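Local coordinates for protein Ifi204 (Mus musculus domesticus, PDB 5YZW) that probably binds double-stranded DNA through its HIN domain, as an interferon-inducible innate immune DNA sensor of the PYHIN family, at residues Ala38-Phe43 against Met92-Leu98; Leu53-Phe57 against Ile77-Val83; Thr105-Leu111 against Val120-Tyr124; Arg154-Cys160 against Arg186-Val192. Residue numbers count along the deposited sequence, not the author numbering.

Contact 1 of 4, residues Ala38-Phe43 against Met92-Leu98; sequences ATETEF and MVISNTL
A hairpin turn packed against the approach to a helix shows how an irregular link is fixed. The link between strands 30-38 and 43-48 turns on T39 (chi1 p), whose OG1 accepts from E42 N (3.0 Å) in an ST motif and weakly from T41 N. M92-I94 run extended; S95 is the N-cap of helix 96-103, its OG accepting from L98 N at 3.2 Å. E40 and I94 are nearest in register, CA atoms 5.5 Å apart. L98 (t, p) packs its CD2 on A38 CB (4.3 Å) and against the turn's main chain, T39 O at 3.4 Å; its CD1 lies 4.1 Å from F43 CD1 at the ring edge. I94 CD1 reaches A38 CB (4.1 Å), and M92 CE touches T39 CA (3.6 Å). The polar link is a water that donates to E40 O (2.4 Å) and accepts from S95 N (2.9 Å). Beneath, A38 and I94 touch L16 and M14 of strand 11-25, so the chain entering the helix rests on the first OB subdomain.

Contact 2 of 4, residues Leu53-Phe57 against Ile77-Val83; sequences LKSKF and IYRASCV
L53 is the apolar centre of this contact, which closes one end of the first OB-fold barrel of the HIN domain. In its m,t rotamer its CD1 lies 3.6 Å from I77 CG2 and 3.7 Å from V83 CG2, while its CD2 is 3.7 Å from A80 O. F57 (chi1 m) extends the cluster: its CZ meets I77 CD1 at 3.7 Å, the methyl lying at the ring edge, and its CE1 is 4.2 Å from V83 CG2. F57 also packs edge-to-face on F33, and V83 and I77 touch I63 and I65 of strand 62-71, so the cluster continues into the barrel interior. Each segment contains a short 3-10 turn. Residues 53-55 end one, with K56 N donating to L53 O (2.8 Å); residues 80-82 form the other, between strands 74-77 and 83-84, with C82 N donating to R79 O (3.0 Å) and V83 N to A80 O (3.3 Å). The turns come nearest at L53 and A80, CA atoms 5.8 Å apart, and D50 accepts from A80 N. At the polar edge K56 stretches out (m,t,t,t), its CD 4.2 Å from V83 CG1, and its NZ gives a weak hydrogen bond to V83 O at 3.2 Å.

Contact 3 of 4, residues Thr105-Leu111 against Val120-Tyr124; sequences TPKISYL and VSGEY
The extended residues T105-P106 lead into a short helix from 108, with K107 at its N-cap position and L111 N donating to K107 O (3.1 Å). They cross segment 120-124 of strand 119-132 most closely at G122, whose CA is 4.4 Å from that of T105. A side chain on G122 would crowd T105 and P106 and collide with the ring of Y124, so the glycine makes the close approach possible. Two hydrogen bonds fix the arrangement: E123 N donates to T105 OG1 (2.9 Å, T105 chi1 m), and Y124 OH donates to P106 O (2.8 Å). The Y124 ring (chi1 m) thus lies under the entering chain, with T105 CG2 3.4 Å from its CZ and I108 CG1 4.1 Å from its CE1. L111 CD1 packs on V120 CG1 at 4.0 Å. E123 turns its carboxylate to R167 in a salt bridge. With I108 and L111 also on M147, the helix packs on one part of the second OB barrel of the HIN domain, where the inter-barrel linker enters it.

Contact 4 of 4, residues Arg154-Cys160 against Arg186-Val192; sequences RLTNVRC and RHSYMQV
One guanidinium meeting two carbonyl oxygens shows how an arginine can satisfy main-chain acceptors of a neighbouring segment. R154 (chi1 p, chi2 t, chi3 t) lies in the last part of a 3-10 turn, through residue 157, that faces the final strand. Its NH2 donates to S188 O (2.7 Å) and to R186 O (2.8 Å), and its NH1 donates to S188 O as well (3.0 Å), both oxygens lying near the guanidinium plane at its edge. Other polar groups are met from outside: S188 OG accepts from V185 N and donates to C170 O, Q191 OE1 accepts from R167, and T156 OG1 donates to G153 O. R186 makes a salt bridge with D25, H187 O accepts from H34, H187 ND1 bonds K47, and Y189 OH bonds E20, these four partners belonging to the first OB subdomain. The contact belongs to the second OB fold of the HIN domain, where strand 189-192 runs antiparallel to strand 165-169, Y189 pairing with V169 and Q191 with R167 through the backbone. Alternate residues M190 and V192 therefore point toward the turn. M190 (chi1 p) offers CG to L155 CD2 (3.7 Å) and V158 CG2 (4.2 Å). L155, in its m,t rotamer, also sets CD1 3.8 Å from S188 CB. Farther along, V192 CG1 lies 3.7 Å from C160 CB and 4.1 Å from V158 CG1.

All four contacts are partly buried. Contact 1 lies nearest the surface, with four exposed residues among its ten touching ones; contact 3 has none, and contacts 2 and 4 fall between. Contacts 1 and 2 belong to the first OB fold, contacts 3 and 4 to the second, though contact 4 also borders the first. Contact 2 is nested within the chain loop closed by contact 1, while helices 96-103 and 108-112, consecutive in the chain, lead from contact 1 to contact 3. Contacts 2 and 4 each set a 3-10 turn on apolar side chains, with a basic residue reaching main-chain oxygen, weakly in the first and threefold in the second. Contact 1 is largely apolar packing bridged by a water; contact 3 adds direct hydrogen bonds.

Contact 1 of 4, residues Ala38-Phe43 against Met92-Leu98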
# COMPACT_ATOMS: atom_id res chain seq x y z
N ALA A 38 -12.81 0.00 -3.96
CA ALA A 38 -13.63 -1.19 -4.11
C ALA A 38 -14.78 -0.95 -5.07
O ALA A 38 -15.43 0.10 -5.02
CB ALA A 38 -14.20 -1.65 -2.76
N THR A 39 -15.01 -1.92 -5.96
CA THR A 39 -16.32 -2.08 -6.60
C THR A 39 -17.23 -2.79 -5.61
O THR A 39 -16.86 -3.03 -4.46
CB THR A 39 -16.22 -2.87 -7.90
OG1 THR A 39 -15.77 -4.20 -7.61
CG2 THR A 39 -15.29 -2.20 -8.91
N GLU A 40 -18.44 -3.15 -6.03
CA GLU A 40 -19.32 -3.90 -5.14
C GLU A 40 -18.82 -5.32 -4.86
O GLU A 40 -19.20 -5.90 -3.84
CB GLU A 40 -20.74 -3.94 -5.73
CG GLU A 40 -21.24 -2.54 -6.08
CD GLU A 40 -22.77 -2.42 -6.12
OE1 GLU A 40 -23.42 -2.44 -5.05
OE2 GLU A 40 -23.31 -2.27 -7.24
N THR A 41 -17.95 -5.89 -5.71
CA THR A 41 -17.48 -7.26 -5.48
C THR A 41 -15.97 -7.43 -5.32
O THR A 41 -15.54 -8.51 -4.89
CB THR A 41 -17.96 -8.19 -6.60
OG1 THR A 41 -17.40 -7.76 -7.85
CG2 THR A 41 -19.48 -8.16 -6.71
N GLU A 42 -15.16 -6.43 -5.64
CA GLU A 42 -13.70 -6.58 -5.60
C GLU A 42 -13.07 -5.33 -5.01
O GLU A 42 -13.65 -4.25 -5.02
CB GLU A 42 -13.11 -6.81 -6.99
CG GLU A 42 -13.48 -8.11 -7.67
CD GLU A 42 -12.93 -8.18 -9.07
OE1 GLU A 42 -13.45 -7.42 -9.94
OE2 GLU A 42 -11.98 -8.96 -9.30
N PHE A 43 -11.85 -5.48 -4.48
CA PHE A 43 -11.10 -4.32 -4.05
C PHE A 43 -9.78 -4.25 -4.80
O PHE A 43 -9.25 -5.27 -5.26
CB PHE A 43 -10.87 -4.29 -2.54
CG PHE A 43 -9.86 -5.30 -2.03
CD1 PHE A 43 -10.27 -6.57 -1.67
CD2 PHE A 43 -8.53 -4.95 -1.86
CE1 PHE A 43 -9.36 -7.49 -1.17
CE2 PHE A 43 -7.61 -5.87 -1.37
CZ PHE A 43 -8.03 -7.14 -1.03
N MET A 92 -23.93 3.43 -3.80
CA MET A 92 -22.99 2.33 -3.79
C MET A 92 -23.03 1.73 -2.40
O MET A 92 -23.09 2.46 -1.41
CB MET A 92 -21.57 2.79 -4.15
CG MET A 92 -20.65 1.65 -4.55
SD MET A 92 -19.34 2.15 -5.69
CE MET A 92 -18.81 0.54 -6.22
N VAL A 93 -23.03 0.41 -2.33
CA VAL A 93 -22.93 -0.30 -1.06
C VAL A 93 -21.73 -1.24 -1.13
O VAL A 93 -21.57 -1.99 -2.09
CB VAL A 93 -24.22 -1.06 -0.73
CG1 VAL A 93 -24.68 -1.88 -1.94
CG2 VAL A 93 -24.02 -1.93 0.50
N ILE A 94 -20.88 -1.18 -0.11
CA ILE A 94 -19.71 -2.05 0.02
C ILE A 94 -19.99 -2.96 1.20
O ILE A 94 -20.03 -2.50 2.35
CB ILE A 94 -18.42 -1.24 0.21
CG1 ILE A 94 -18.37 -0.08 -0.79
CG2 ILE A 94 -17.18 -2.13 0.09
CD1 ILE A 94 -18.12 -0.51 -2.22
N SER A 95 -20.21 -4.25 0.93
CA SER A 95 -20.52 -5.20 1.99
C SER A 95 -19.44 -5.15 3.07
O SER A 95 -18.26 -4.91 2.79
CB SER A 95 -20.64 -6.61 1.43
OG SER A 95 -19.41 -7.05 0.88
N ASN A 96 -19.87 -5.35 4.32
CA ASN A 96 -18.92 -5.31 5.43
C ASN A 96 -17.87 -6.40 5.29
O ASN A 96 -16.72 -6.20 5.70
CB ASN A 96 -19.68 -5.44 6.76
CG ASN A 96 -18.85 -5.01 7.96
OD1 ASN A 96 -17.64 -5.28 8.03
ND2 ASN A 96 -19.49 -4.35 8.92
N THR A 97 -18.23 -7.54 4.70
CA THR A 97 -17.24 -8.58 4.46
C THR A 97 -16.18 -8.12 3.47
O THR A 97 -14.99 -8.38 3.65
CB THR A 97 -17.93 -9.85 3.96
OG1 THR A 97 -18.70 -9.53 2.80
CG2 THR A 97 -18.85 -10.40 5.02
N LEU A 98 -16.60 -7.42 2.40
CA LEU A 98 -15.63 -6.92 1.43
C LEU A 98 -14.78 -5.81 2.02
O LEU A 98 -13.58 -5.72 1.73
CB LEU A 98 -16.34 -6.44 0.16
CG LEU A 98 -15.42 -5.85 -0.91
CD1 LEU A 98 -14.34 -6.83 -1.34
CD2 LEU A 98 -16.23 -5.41 -2.11
O HOH W 1 -20.34 -5.23 -1.78

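Contact 2 of 4, residues Leu53-Phe57 against Ile77-Val83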
# COMPACT_ATOMS: atom_id res chain seq x y z
N LEU A 53 -4.74 14.58 -7.46
CA LEU A 53 -5.91 13.77 -7.17
C LEU A 53 -6.15 13.56 -5.67
O LEU A 53 -7.16 12.93 -5.32
CB LEU A 53 -5.79 12.42 -7.87
CG LEU A 53 -6.01 12.48 -9.38
CD1 LEU A 53 -5.71 11.13 -10.03
CD2 LEU A 53 -7.45 12.88 -9.65
N LYS A 54 -5.27 14.05 -4.79
CA LYS A 54 -5.49 13.94 -3.35
C LYS A 54 -6.89 14.42 -2.96
O LYS A 54 -7.56 13.79 -2.13
CB LYS A 54 -4.40 14.73 -2.61
CG LYS A 54 -4.57 14.86 -1.10
CD LYS A 54 -3.60 15.92 -0.55
CE LYS A 54 -3.75 16.10 0.94
NZ LYS A 54 -2.62 16.87 1.53
N SER A 55 -7.37 15.50 -3.57
CA SER A 55 -8.71 16.01 -3.26
C SER A 55 -9.84 15.05 -3.64
O SER A 55 -10.96 15.25 -3.18
CB SER A 55 -8.96 17.35 -3.95
OG SER A 55 -8.90 17.21 -5.35
N LYS A 56 -9.58 14.04 -4.46
CA LYS A 56 -10.65 13.11 -4.82
C LYS A 56 -10.56 11.75 -4.13
O LYS A 56 -11.57 11.05 -4.03
CB LYS A 56 -10.67 12.91 -6.34
CG LYS A 56 -11.22 14.16 -7.05
CD LYS A 56 -11.08 14.07 -8.55
CE LYS A 56 -11.33 15.43 -9.19
NZ LYS A 56 -11.32 15.31 -10.68
N PHE A 57 -9.39 11.37 -3.64
CA PHE A 57 -9.28 10.10 -2.92
C PHE A 57 -9.49 10.36 -1.43
O PHE A 57 -8.59 10.25 -0.59
CB PHE A 57 -7.94 9.44 -3.22
CG PHE A 57 -7.91 8.77 -4.57
CD1 PHE A 57 -7.73 9.52 -5.73
CD2 PHE A 57 -8.09 7.39 -4.68
CE1 PHE A 57 -7.70 8.90 -6.97
CE2 PHE A 57 -8.06 6.76 -5.91
CZ PHE A 57 -7.87 7.52 -7.07
N ILE A 77 -2.50 5.18 -11.79
CA ILE A 77 -3.14 6.39 -12.31
C ILE A 77 -2.06 7.45 -12.48
O ILE A 77 -1.40 7.83 -11.51
CB ILE A 77 -4.23 6.91 -11.36
CG1 ILE A 77 -5.30 5.83 -11.12
CG2 ILE A 77 -4.83 8.18 -11.92
CD1 ILE A 77 -6.39 6.25 -10.16
N TYR A 78 -1.90 7.95 -13.70
CA TYR A 78 -0.83 8.88 -14.01
C TYR A 78 -1.27 10.32 -14.25
O TYR A 78 -0.42 11.21 -14.30
CB TYR A 78 -0.07 8.37 -15.25
CG TYR A 78 0.77 7.14 -14.93
CD1 TYR A 78 1.98 7.27 -14.28
CD2 TYR A 78 0.32 5.86 -15.26
CE1 TYR A 78 2.74 6.16 -13.98
CE2 TYR A 78 1.09 4.74 -14.96
CZ TYR A 78 2.30 4.90 -14.32
OH TYR A 78 3.08 3.81 -14.00
N ARG A 79 -2.57 10.58 -14.39
CA ARG A 79 -3.06 11.92 -14.72
C ARG A 79 -4.34 12.24 -13.96
O ARG A 79 -5.19 11.36 -13.78
CB ARG A 79 -3.35 12.08 -16.23
CG ARG A 79 -2.13 12.00 -17.13
CD ARG A 79 -2.50 11.46 -18.52
NE ARG A 79 -1.49 10.53 -19.03
CZ ARG A 79 -1.59 9.20 -18.98
NH1 ARG A 79 -2.67 8.63 -18.46
NH2 ARG A 79 -0.61 8.44 -19.46
N ALA A 80 -4.49 13.51 -13.58
CA ALA A 80 -5.73 13.97 -12.95
C ALA A 80 -6.96 13.70 -13.82
O ALA A 80 -8.04 13.38 -13.30
CB ALA A 80 -5.62 15.47 -12.63
N SER A 81 -6.82 13.81 -15.15
CA SER A 81 -7.95 13.59 -16.05
C SER A 81 -8.50 12.16 -15.99
O SER A 81 -9.58 11.91 -16.52
CB SER A 81 -7.57 13.91 -17.50
OG SER A 81 -6.29 13.38 -17.80
N CYS A 82 -7.78 11.24 -15.34
CA CYS A 82 -8.23 9.85 -15.28
C CYS A 82 -9.43 9.65 -14.36
O CYS A 82 -10.07 8.60 -14.42
CB CYS A 82 -7.09 8.93 -14.77
SG CYS A 82 -5.56 8.91 -15.77
N VAL A 83 -9.72 10.60 -13.48
CA VAL A 83 -10.66 10.40 -12.38
C VAL A 83 -11.71 11.51 -12.39
O VAL A 83 -11.37 12.68 -12.54
CB VAL A 83 -9.93 10.36 -11.01
CG1 VAL A 83 -10.92 10.09 -9.89
CG2 VAL A 83 -8.79 9.30 -11.01

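Contact 3 of 4, residues Thr105-Leu111 against Val120-Tyr124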
# COMPACT_ATOMS: atom_id res chain seq x y z
N THR A 105 -4.89 -7.37 7.43
CA THR A 105 -3.46 -7.59 7.49
C THR A 105 -3.17 -9.07 7.37
O THR A 105 -3.73 -9.87 8.13
CB THR A 105 -2.88 -7.04 8.79
OG1 THR A 105 -2.77 -5.61 8.71
CG2 THR A 105 -1.51 -7.63 9.06
N PRO A 106 -2.33 -9.50 6.42
CA PRO A 106 -2.03 -10.94 6.31
C PRO A 106 -1.29 -11.43 7.56
O PRO A 106 -0.45 -10.73 8.12
CB PRO A 106 -1.13 -11.02 5.06
CG PRO A 106 -1.13 -9.66 4.45
CD PRO A 106 -1.56 -8.68 5.48
N LYS A 107 -1.64 -12.63 8.01
CA LYS A 107 -0.90 -13.22 9.12
C LYS A 107 0.49 -13.65 8.66
O LYS A 107 0.69 -14.09 7.52
CB LYS A 107 -1.66 -14.40 9.73
CG LYS A 107 -3.03 -14.01 10.32
CD LYS A 107 -3.11 -14.27 11.82
CE LYS A 107 -4.03 -13.27 12.52
NZ LYS A 107 -4.33 -13.66 13.93
N ILE A 108 1.47 -13.48 9.55
CA ILE A 108 2.86 -13.75 9.19
C ILE A 108 3.02 -15.17 8.67
O ILE A 108 3.71 -15.40 7.67
CB ILE A 108 3.78 -13.48 10.41
CG1 ILE A 108 3.80 -11.97 10.69
CG2 ILE A 108 5.18 -14.05 10.19
CD1 ILE A 108 4.98 -11.52 11.52
N SER A 109 2.37 -16.15 9.31
CA SER A 109 2.46 -17.53 8.85
C SER A 109 1.95 -17.66 7.43
O SER A 109 2.48 -18.45 6.64
CB SER A 109 1.67 -18.46 9.77
OG SER A 109 0.33 -18.02 9.93
N TYR A 110 0.93 -16.88 7.07
CA TYR A 110 0.40 -16.93 5.72
C TYR A 110 1.38 -16.34 4.71
O TYR A 110 1.42 -16.78 3.56
CB TYR A 110 -0.94 -16.18 5.64
CG TYR A 110 -1.51 -16.11 4.26
CD1 TYR A 110 -2.13 -17.20 3.68
CD2 TYR A 110 -1.43 -14.94 3.52
CE1 TYR A 110 -2.66 -17.13 2.40
CE2 TYR A 110 -1.95 -14.86 2.25
CZ TYR A 110 -2.57 -15.96 1.69
OH TYR A 110 -3.09 -15.88 0.42
N LEU A 111 2.17 -15.35 5.13
CA LEU A 111 3.18 -14.79 4.24
C LEU A 111 4.25 -15.82 3.90
O LEU A 111 4.81 -15.78 2.79
CB LEU A 111 3.82 -13.56 4.87
CG LEU A 111 2.94 -12.32 4.96
CD1 LEU A 111 3.80 -11.13 5.35
CD2 LEU A 111 2.25 -12.07 3.63
N VAL A 120 3.37 -6.55 -0.30
CA VAL A 120 2.58 -6.84 0.89
C VAL A 120 2.26 -5.53 1.60
O VAL A 120 3.09 -4.61 1.61
CB VAL A 120 3.33 -7.82 1.83
CG1 VAL A 120 2.59 -7.99 3.16
CG2 VAL A 120 3.52 -9.16 1.15
N SER A 121 1.06 -5.44 2.18
CA SER A 121 0.63 -4.32 2.99
C SER A 121 0.06 -4.88 4.28
O SER A 121 -0.61 -5.92 4.25
CB SER A 121 -0.45 -3.49 2.27
OG SER A 121 0.12 -2.61 1.32
N GLY A 122 0.30 -4.22 5.40
CA GLY A 122 -0.13 -4.76 6.67
C GLY A 122 0.31 -3.89 7.82
O GLY A 122 1.23 -3.07 7.69
N GLU A 123 -0.36 -4.08 8.96
CA GLU A 123 -0.05 -3.38 10.20
C GLU A 123 0.44 -4.39 11.22
O GLU A 123 -0.29 -5.33 11.55
CB GLU A 123 -1.26 -2.63 10.74
CG GLU A 123 -1.96 -1.74 9.75
CD GLU A 123 -3.15 -1.02 10.37
OE1 GLU A 123 -3.86 -0.31 9.63
OE2 GLU A 123 -3.36 -1.16 11.59
N TYR A 124 1.65 -4.20 11.72
CA TYR A 124 2.28 -5.17 12.61
C TYR A 124 2.90 -4.47 13.81
O TYR A 124 3.24 -3.28 13.76
CB TYR A 124 3.35 -5.98 11.87
CG TYR A 124 2.82 -6.71 10.67
CD1 TYR A 124 2.19 -7.94 10.80
CD2 TYR A 124 2.92 -6.16 9.40
CE1 TYR A 124 1.71 -8.62 9.70
CE2 TYR A 124 2.43 -6.83 8.28
CZ TYR A 124 1.82 -8.06 8.44
OH TYR A 124 1.32 -8.73 7.34

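Contact 4 of 4, residues Arg154-Cys160 against Arg186-Val192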
# COMPACT_ATOMS: atom_id res chain seq x y z
N ARG A 154 14.99 6.56 2.18
CA ARG A 154 14.14 7.64 2.68
C ARG A 154 13.33 7.21 3.90
O ARG A 154 13.13 8.01 4.83
CB ARG A 154 13.21 8.15 1.56
CG ARG A 154 12.08 7.20 1.17
CD ARG A 154 11.21 7.79 0.04
NE ARG A 154 10.63 6.72 -0.75
CZ ARG A 154 9.54 6.06 -0.39
NH1 ARG A 154 8.90 6.39 0.73
NH2 ARG A 154 9.09 5.06 -1.12
N LEU A 155 12.87 5.96 3.94
CA LEU A 155 12.03 5.52 5.05
C LEU A 155 12.80 5.27 6.34
O LEU A 155 12.17 4.94 7.35
CB LEU A 155 11.23 4.26 4.64
CG LEU A 155 10.05 4.50 3.67
CD1 LEU A 155 9.33 3.20 3.33
CD2 LEU A 155 9.05 5.51 4.23
N THR A 156 14.14 5.43 6.36
CA THR A 156 14.82 5.34 7.65
C THR A 156 14.55 6.55 8.53
O THR A 156 14.85 6.49 9.72
CB THR A 156 16.35 5.15 7.49
OG1 THR A 156 16.92 6.25 6.77
CG2 THR A 156 16.67 3.87 6.76
N ASN A 157 13.98 7.62 7.98
CA ASN A 157 13.67 8.81 8.78
C ASN A 157 12.39 8.67 9.59
O ASN A 157 12.03 9.62 10.30
CB ASN A 157 13.56 10.05 7.88
CG ASN A 157 14.70 10.18 6.88
OD1 ASN A 157 14.48 10.53 5.72
ND2 ASN A 157 15.92 9.90 7.34
N VAL A 158 11.70 7.54 9.53
CA VAL A 158 10.44 7.39 10.25
C VAL A 158 10.77 6.99 11.69
O VAL A 158 11.23 5.88 11.94
CB VAL A 158 9.53 6.35 9.59
CG1 VAL A 158 8.30 6.09 10.45
CG2 VAL A 158 9.12 6.79 8.18
N ARG A 159 10.55 7.92 12.63
CA ARG A 159 10.80 7.64 14.04
C ARG A 159 9.97 6.44 14.47
O ARG A 159 8.74 6.51 14.55
CB ARG A 159 10.49 8.86 14.91
CG ARG A 159 11.16 8.83 16.29
CD ARG A 159 10.93 10.10 17.11
NE ARG A 159 12.05 10.38 18.01
CZ ARG A 159 11.95 10.98 19.19
NH1 ARG A 159 10.77 11.39 19.64
NH2 ARG A 159 13.04 11.18 19.93
N CYS A 160 10.64 5.32 14.73
CA CYS A 160 9.95 4.13 15.19
C CYS A 160 10.86 3.36 16.12
O CYS A 160 12.01 3.07 15.76
CB CYS A 160 9.54 3.24 14.01
SG CYS A 160 8.63 1.76 14.53
N ARG A 186 10.98 1.05 -3.93
CA ARG A 186 10.82 2.41 -4.44
C ARG A 186 9.45 3.03 -4.10
O ARG A 186 9.37 4.23 -3.80
CB ARG A 186 11.04 2.42 -5.96
CG ARG A 186 11.01 3.81 -6.58
CD ARG A 186 11.44 3.74 -8.03
NE ARG A 186 11.11 4.94 -8.80
CZ ARG A 186 11.80 6.08 -8.76
NH1 ARG A 186 12.86 6.19 -7.97
NH2 ARG A 186 11.42 7.11 -9.51
N HIS A 187 8.37 2.25 -4.17
CA HIS A 187 7.03 2.80 -3.92
C HIS A 187 6.54 2.53 -2.51
O HIS A 187 5.35 2.73 -2.23
CB HIS A 187 6.01 2.26 -4.93
CG HIS A 187 6.30 2.63 -6.35
ND1 HIS A 187 5.86 1.89 -7.42
CD2 HIS A 187 7.01 3.66 -6.87
CE1 HIS A 187 6.29 2.44 -8.54
NE2 HIS A 187 6.99 3.52 -8.23
N SER A 188 7.41 2.08 -1.61
CA SER A 188 6.97 1.75 -0.27
C SER A 188 6.57 2.99 0.51
O SER A 188 7.02 4.11 0.27
CB SER A 188 8.07 1.02 0.55
OG SER A 188 8.47 -0.19 -0.08
N TYR A 189 5.73 2.74 1.50
CA TYR A 189 5.30 3.78 2.43
C TYR A 189 5.11 3.11 3.78
O TYR A 189 4.69 1.95 3.87
CB TYR A 189 4.00 4.47 1.96
CG TYR A 189 3.44 5.41 3.01
CD1 TYR A 189 3.90 6.73 3.12
CD2 TYR A 189 2.47 4.99 3.91
CE1 TYR A 189 3.40 7.59 4.10
CE2 TYR A 189 1.96 5.84 4.89
CZ TYR A 189 2.43 7.14 4.99
OH TYR A 189 1.92 7.97 5.97
N MET A 190 5.40 3.85 4.84
CA MET A 190 5.14 3.33 6.17
C MET A 190 4.90 4.49 7.11
O MET A 190 5.39 5.60 6.88
CB MET A 190 6.31 2.46 6.67
CG MET A 190 7.65 3.18 6.69
SD MET A 190 9.03 2.11 7.22
CE MET A 190 8.15 0.92 8.18
N GLN A 191 4.15 4.22 8.17
CA GLN A 191 3.99 5.17 9.26
C GLN A 191 3.66 4.40 10.53
O GLN A 191 3.12 3.29 10.47
CB GLN A 191 2.91 6.21 8.96
CG GLN A 191 1.54 5.82 9.46
CD GLN A 191 0.42 6.59 8.78
OE1 GLN A 191 -0.59 6.01 8.40
NE2 GLN A 191 0.59 7.91 8.66
N VAL A 192 4.01 4.98 11.68
CA VAL A 192 3.64 4.40 12.96
C VAL A 192 2.25 4.88 13.34
O VAL A 192 1.83 5.98 12.96
CB VAL A 192 4.68 4.74 14.06
CG1 VAL A 192 6.10 4.59 13.53
CG2 VAL A 192 4.45 6.14 14.58